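Local atomic coordinates of putative glutathionylspermidine synthase (Methylobacillus flagellatus, PDB entry 3N6X), a protein that probably acts as an ATP-dependent ligase of the circularly permuted ATP-grasp family, possibly making glutathionylspermidine. Residues Y24-W30 and E186-Y191; D73-R77 and S412-L417. All coordinates share one frame. Residues are numbered along the deposited sequence.

Contact 1: residues Y24-W30 and E186-Y191; sequences YAEYAAW and ELFRRY
Helix 25-33 and helix 185-190 pack roughly antiparallel through residues 25-30 and 186-190, the axes of these short segments 10.4 Å apart at an angle of 146°, with Glu26 beside Arg190 (CA-CA 6.9 Å) and Trp30 beside Leu187 (CA-CA 7.3 Å). This helix pair joins the N-terminal region to the ATP-grasp family region. Tyr24 turns its CB away, its hydroxyl hydrogen-bonded to Pro76 O and Ile78 N. The Glu26 side chain (chi1 t) forms a salt bridge with Arg190, Glu26 OE2 accepting from Arg190 NE at 2.7 Å and from NH2 at 2.9 Å. Tyr27 N donates to Tyr191 OH (2.9 Å), the same hydroxyl that meets Ile23 O; Tyr191 has already left helical geometry, and its m rotamer brings the ring across. Tyr27 CE1 also touches Leu187 CD2 (3.7 Å). Ala29 CB rests near Arg190 NH2 (3.6 Å). Trp30, chi1 t, lays one indole face on Leu187, a CH-pi contact with CD2 3.6 Å from the six-membered-ring centroid, while Trp30 NE1 donates to Glu186 OE2 at 3.1 Å.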
loop_
_atom_site.group_PDB
_atom_site.type_symbol
_atom_site.label_atom_id
_atom_site.label_comp_id
_atom_site.label_asym_id
_atom_site.label_seq_id
_atom_site.Cartn_x
_atom_site.Cartn_y
_atom_site.Cartn_z
ATOM N N TYR A 24 -24.306 -7.342 -4.529
ATOM C CA TYR A 24 -24.699 -7.130 -3.136
ATOM C C TYR A 24 -26.113 -7.679 -2.788
ATOM O O TYR A 24 -26.556 -7.521 -1.646
ATOM C CB TYR A 24 -24.617 -5.647 -2.799
ATOM C CG TYR A 24 -23.266 -5.204 -2.291
ATOM C CD1 TYR A 24 -22.935 -5.313 -0.942
ATOM C CD2 TYR A 24 -22.329 -4.629 -3.150
ATOM C CE1 TYR A 24 -21.705 -4.870 -0.459
ATOM C CE2 TYR A 24 -21.092 -4.186 -2.678
ATOM C CZ TYR A 24 -20.781 -4.318 -1.333
ATOM O OH TYR A 24 -19.572 -3.882 -0.862
ATOM N N ALA A 25 -26.818 -8.297 -3.769
ATOM C CA ALA A 25 -28.186 -8.822 -3.573
ATOM C C ALA A 25 -28.239 -9.843 -2.432
ATOM O O ALA A 25 -29.048 -9.691 -1.504
ATOM C CB ALA A 25 -28.701 -9.452 -4.867
ATOM N N GLU A 26 -27.323 -10.840 -2.463
ATOM C CA GLU A 26 -27.222 -11.874 -1.439
ATOM C C GLU A 26 -26.916 -11.292 -0.052
ATOM O O GLU A 26 -27.429 -11.806 0.950
ATOM C CB GLU A 26 -26.190 -12.931 -1.839
ATOM C CG GLU A 26 -26.323 -14.234 -1.076
ATOM C CD GLU A 26 -27.592 -15.019 -1.350
ATOM O OE1 GLU A 26 -27.838 -15.353 -2.530
ATOM O OE2 GLU A 26 -28.328 -15.319 -0.383
ATOM N N TYR A 27 -26.113 -10.209 0.012
ATOM C CA TYR A 27 -25.799 -9.565 1.293
ATOM C C TYR A 27 -27.034 -8.855 1.839
ATOM O O TYR A 27 -27.282 -8.900 3.043
ATOM C CB TYR A 27 -24.605 -8.586 1.166
ATOM C CG TYR A 27 -24.221 -7.946 2.486
ATOM C CD1 TYR A 27 -23.373 -8.596 3.377
ATOM C CD2 TYR A 27 -24.752 -6.714 2.870
ATOM C CE1 TYR A 27 -23.052 -8.034 4.612
ATOM C CE2 TYR A 27 -24.446 -6.148 4.109
ATOM C CZ TYR A 27 -23.589 -6.809 4.974
ATOM O OH TYR A 27 -23.274 -6.266 6.202
ATOM N N ALA A 28 -27.818 -8.206 0.949
ATOM C CA ALA A 28 -29.060 -7.512 1.322
ATOM C C ALA A 28 -30.089 -8.513 1.883
ATOM O O ALA A 28 -30.740 -8.226 2.893
ATOM C CB ALA A 28 -29.635 -6.795 0.113
ATOM N N ALA A 29 -30.188 -9.710 1.248
ATOM C CA ALA A 29 -31.063 -10.799 1.686
ATOM C C ALA A 29 -30.678 -11.246 3.099
ATOM O O ALA A 29 -31.509 -11.179 4.009
ATOM C CB ALA A 29 -30.964 -11.972 0.717
ATOM N N TRP A 30 -29.390 -11.618 3.301
ATOM C CA TRP A 30 -28.865 -12.010 4.608
ATOM C C TRP A 30 -29.151 -10.929 5.659
ATOM O O TRP A 30 -29.539 -11.254 6.786
ATOM C CB TRP A 30 -27.350 -12.279 4.521
ATOM C CG TRP A 30 -26.692 -12.471 5.856
ATOM C CD1 TRP A 30 -26.586 -13.633 6.559
ATOM C CD2 TRP A 30 -26.048 -11.461 6.650
ATOM N NE1 TRP A 30 -25.913 -13.414 7.740
ATOM C CE2 TRP A 30 -25.568 -12.090 7.819
ATOM C CE3 TRP A 30 -25.799 -10.088 6.470
ATOM C CZ2 TRP A 30 -24.868 -11.394 8.810
ATOM C CZ3 TRP A 30 -25.120 -9.397 7.460
ATOM C CH2 TRP A 30 -24.656 -10.050 8.610
ATOM N N GLU A 186 -22.082 -17.976 8.258
ATOM C CA GLU A 186 -23.189 -18.212 7.321
ATOM C C GLU A 186 -23.116 -17.325 6.052
ATOM O O GLU A 186 -23.560 -17.742 4.983
ATOM C CB GLU A 186 -24.554 -18.084 8.038
ATOM C CG GLU A 186 -24.945 -16.660 8.432
ATOM C CD GLU A 186 -24.362 -16.102 9.723
ATOM O OE1 GLU A 186 -23.510 -16.777 10.348
ATOM O OE2 GLU A 186 -24.764 -14.982 10.109
ATOM N N LEU A 187 -22.518 -16.121 6.174
ATOM C CA LEU A 187 -22.349 -15.171 5.066
ATOM C C LEU A 187 -21.343 -15.709 4.038
ATOM O O LEU A 187 -21.527 -15.530 2.835
ATOM C CB LEU A 187 -21.877 -13.824 5.632
ATOM C CG LEU A 187 -22.283 -12.544 4.912
ATOM C CD1 LEU A 187 -23.601 -12.683 4.195
ATOM C CD2 LEU A 187 -22.307 -11.382 5.880
ATOM N N PHE A 188 -20.322 -16.417 4.513
ATOM C CA PHE A 188 -19.303 -17.018 3.659
ATOM C C PHE A 188 -19.826 -18.254 2.923
ATOM O O PHE A 188 -19.192 -18.724 1.968
ATOM C CB PHE A 188 -18.028 -17.321 4.464
ATOM C CG PHE A 188 -17.259 -16.067 4.807
ATOM C CD1 PHE A 188 -17.615 -15.290 5.910
ATOM C CD2 PHE A 188 -16.226 -15.618 3.990
ATOM C CE1 PHE A 188 -16.925 -14.109 6.207
ATOM C CE2 PHE A 188 -15.534 -14.440 4.291
ATOM C CZ PHE A 188 -15.879 -13.699 5.402
ATOM N N ARG A 189 -20.994 -18.770 3.354
ATOM C CA ARG A 189 -21.647 -19.896 2.693
ATOM C C ARG A 189 -22.410 -19.358 1.469
ATOM O O ARG A 189 -22.451 -20.017 0.431
ATOM C CB ARG A 189 -22.606 -20.610 3.675
ATOM C CG ARG A 189 -23.199 -21.931 3.156
ATOM C CD ARG A 189 -24.187 -22.540 4.156
ATOM N NE ARG A 189 -25.303 -21.632 4.435
ATOM C CZ ARG A 189 -25.641 -21.213 5.649
ATOM N NH1 ARG A 189 -24.999 -21.665 6.718
ATOM N NH2 ARG A 189 -26.644 -20.358 5.807
ATOM N N ARG A 190 -22.975 -18.130 1.590
ATOM C CA ARG A 190 -23.757 -17.458 0.535
ATOM C C ARG A 190 -22.908 -16.822 -0.572
ATOM O O ARG A 190 -23.417 -16.623 -1.674
ATOM C CB ARG A 190 -24.704 -16.415 1.141
ATOM C CG ARG A 190 -25.652 -16.993 2.198
ATOM C CD ARG A 190 -26.405 -15.913 2.943
ATOM N NE ARG A 190 -27.628 -15.538 2.236
ATOM C CZ ARG A 190 -28.820 -15.444 2.810
ATOM N NH1 ARG A 190 -28.960 -15.677 4.109
ATOM N NH2 ARG A 190 -29.881 -15.108 2.092
ATOM N N TYR A 191 -21.627 -16.474 -0.279
ATOM C CA TYR A 191 -20.718 -15.876 -1.268
ATOM C C TYR A 191 -19.488 -16.758 -1.518
ATOM O O TYR A 191 -18.878 -17.253 -0.559
ATOM C CB TYR A 191 -20.255 -14.491 -0.820
ATOM C CG TYR A 191 -21.246 -13.386 -1.085
ATOM C CD1 TYR A 191 -21.236 -12.688 -2.289
ATOM C CD2 TYR A 191 -22.127 -12.962 -0.092
ATOM C CE1 TYR A 191 -22.118 -11.639 -2.524
ATOM C CE2 TYR A 191 -23.003 -11.899 -0.309
ATOM C CZ TYR A 191 -22.995 -11.240 -1.529
ATOM O OH TYR A 191 -23.856 -10.193 -1.749
#

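Contact 2: residues D73-R77 and S412-L417; sequences DVVPR and STCPTL
Segment 73-77 is an irregular chain leading into strand 77-79; it bends at Val74 (phi/psi -84/-2) and then extends across strand 413-418. The two run in opposite senses, Val75 facing Thr416 (CA-CA 6.1 Å) and Arg77 facing Cys414 (CA-CA 6.8 Å), but they are not paired as sheet neighbours. The one hydrogen bond between the segments runs from a backbone amide to a side chain: Leu417 N donates to Asp73 OD1 at 3.1 Å. Asp73 takes chi1 t, and its OD1 also lies 3.3 Å from Thr416 CG2, while OD2 forms a salt bridge with Lys467. Val75 is one bump. Its CB sits 3.3 Å from Pro415 O, and its two methyls divide between neighbours: Val75 CG1 lies 4.2 Å from Pro415 CB, and CG2 4.2 Å from Leu417 CD1. Leu417 CD1 also meets Val74 CG2 at 3.8 Å, so Leu417 reaches both valines. Farther along, Cys414 SG (chi1 t) fills the hollow beside Pro76 and Arg77, 4.0 Å from Pro76 O and 4.2 Å from Arg77 CD. Arg77 NH2 passes Ser412 OG at 4.1 Å; Glu12 forms a salt bridge with Arg77 and a hydrogen bond with Ser412 OG. Every touching residue is buried where the loop entering strand 77-79 meets strand 413-418, both strands of the mixed sheet in this ATP-grasp-family protein.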
loop_
_atom_site.group_PDB
_atom_site.type_symbol
_atom_site.label_atom_id
_atom_site.label_comp_id
_atom_site.label_asym_id
_atom_site.label_seq_id
_atom_site.Cartn_x
_atom_site.Cartn_y
_atom_site.Cartn_z
ATOM N N ASP A 73 -15.852 -1.747 10.177
ATOM C CA ASP A 73 -17.214 -1.802 9.659
ATOM C C ASP A 73 -17.472 -3.214 9.120
ATOM O O ASP A 73 -16.609 -3.783 8.439
ATOM C CB ASP A 73 -17.431 -0.755 8.567
ATOM C CG ASP A 73 -18.876 -0.642 8.119
ATOM O OD1 ASP A 73 -19.708 -0.126 8.909
ATOM O OD2 ASP A 73 -19.167 -1.000 6.956
ATOM N N VAL A 74 -18.644 -3.790 9.449
ATOM C CA VAL A 74 -18.985 -5.177 9.091
ATOM C C VAL A 74 -19.561 -5.353 7.684
ATOM O O VAL A 74 -19.830 -6.488 7.277
ATOM C CB VAL A 74 -19.824 -5.902 10.188
ATOM C CG1 VAL A 74 -19.094 -5.894 11.534
ATOM C CG2 VAL A 74 -21.219 -5.289 10.322
ATOM N N VAL A 75 -19.743 -4.255 6.932
ATOM C CA VAL A 75 -20.226 -4.369 5.550
ATOM C C VAL A 75 -19.011 -4.546 4.632
ATOM O O VAL A 75 -18.166 -3.648 4.557
ATOM C CB VAL A 75 -21.122 -3.187 5.109
ATOM C CG1 VAL A 75 -21.784 -3.479 3.761
ATOM C CG2 VAL A 75 -22.173 -2.868 6.173
ATOM N N PRO A 76 -18.830 -5.742 4.017
ATOM C CA PRO A 76 -17.629 -5.955 3.205
ATOM C C PRO A 76 -17.636 -5.162 1.907
ATOM O O PRO A 76 -18.698 -4.800 1.385
ATOM C CB PRO A 76 -17.653 -7.460 2.931
ATOM C CG PRO A 76 -19.099 -7.821 2.974
ATOM C CD PRO A 76 -19.700 -6.939 4.028
ATOM N N ARG A 77 -16.444 -4.913 1.377
ATOM C CA ARG A 77 -16.266 -4.310 0.074
ATOM C C ARG A 77 -16.174 -5.495 -0.892
ATOM O O ARG A 77 -15.199 -6.240 -0.849
ATOM C CB ARG A 77 -14.970 -3.463 0.069
ATOM C CG ARG A 77 -14.571 -2.929 -1.279
ATOM C CD ARG A 77 -15.284 -1.637 -1.588
ATOM N NE ARG A 77 -14.926 -1.124 -2.905
ATOM C CZ ARG A 77 -13.848 -0.382 -3.149
ATOM N NH1 ARG A 77 -12.995 -0.093 -2.170
ATOM N NH2 ARG A 77 -13.601 0.056 -4.377
ATOM N N SER A 412 -15.820 6.613 -4.976
ATOM C CA SER A 412 -16.922 5.668 -4.796
ATOM C C SER A 412 -17.274 5.453 -3.340
ATOM O O SER A 412 -16.402 5.524 -2.464
ATOM C CB SER A 412 -16.644 4.333 -5.492
ATOM O OG SER A 412 -15.877 3.451 -4.689
ATOM N N THR A 413 -18.567 5.237 -3.079
ATOM C CA THR A 413 -19.078 5.005 -1.738
ATOM C C THR A 413 -19.431 3.541 -1.534
ATOM O O THR A 413 -19.881 2.868 -2.463
ATOM C CB THR A 413 -20.265 5.913 -1.452
ATOM O OG1 THR A 413 -21.146 5.912 -2.581
ATOM C CG2 THR A 413 -19.845 7.328 -1.116
ATOM N N CYS A 414 -19.222 3.050 -0.325
ATOM C CA CYS A 414 -19.544 1.684 0.040
ATOM C C CYS A 414 -20.515 1.733 1.216
ATOM O O CYS A 414 -20.295 2.513 2.155
ATOM C CB CYS A 414 -18.273 0.910 0.392
ATOM S SG CYS A 414 -18.556 -0.804 0.909
ATOM N N PRO A 415 -21.625 0.944 1.179
ATOM C CA PRO A 415 -22.581 0.970 2.300
ATOM C C PRO A 415 -21.892 0.739 3.621
ATOM O O PRO A 415 -21.086 -0.172 3.750
ATOM C CB PRO A 415 -23.550 -0.151 1.959
ATOM C CG PRO A 415 -23.479 -0.252 0.498
ATOM C CD PRO A 415 -22.055 -0.007 0.140
ATOM N N THR A 416 -22.099 1.654 4.548
ATOM C CA THR A 416 -21.430 1.653 5.833
ATOM C C THR A 416 -22.452 1.947 6.911
ATOM O O THR A 416 -23.327 2.802 6.720
ATOM C CB THR A 416 -20.299 2.706 5.812
ATOM O OG1 THR A 416 -19.577 2.597 4.585
ATOM C CG2 THR A 416 -19.342 2.577 6.988
ATOM N N LEU A 417 -22.355 1.242 8.044
ATOM C CA LEU A 417 -23.271 1.452 9.154
ATOM C C LEU A 417 -22.931 2.732 9.912
ATOM O O LEU A 417 -21.872 2.826 10.543
ATOM C CB LEU A 417 -23.295 0.234 10.094
ATOM C CG LEU A 417 -24.070 -0.975 9.574
ATOM C CD1 LEU A 417 -23.477 -2.252 10.087
ATOM C CD2 LEU A 417 -25.536 -0.887 9.944
#

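Overall arrangement
Contacts 1 and 2 adjoin, their centres about 14 Å apart and on the same side of the chain's centre, and their segments alternate along the sequence. The bridge between them is the pair of tyrosines of 24-30: Tyr24 OH lies 2.6 Å from Pro76 O, a probable hydrogen bond, and 3.5 Å from Arg77 CA, while Tyr27 packs with CE1 3.6 Å from Pro76 CD and OH 3.6 Å from Val75 CG2. Segment 73-77 thus touches both strand 413-418 and helix 25-33. Strand 464-471 borders both contacts: Trp470 touches Leu187, Tyr191 and Pro76, and Lys467 forms a salt bridge with Asp73. A glycerol, probably from crystallisation, has its nearest atom about 3 Å from the Glu26 side chain and is hydrogen-bonded to Glu26 N.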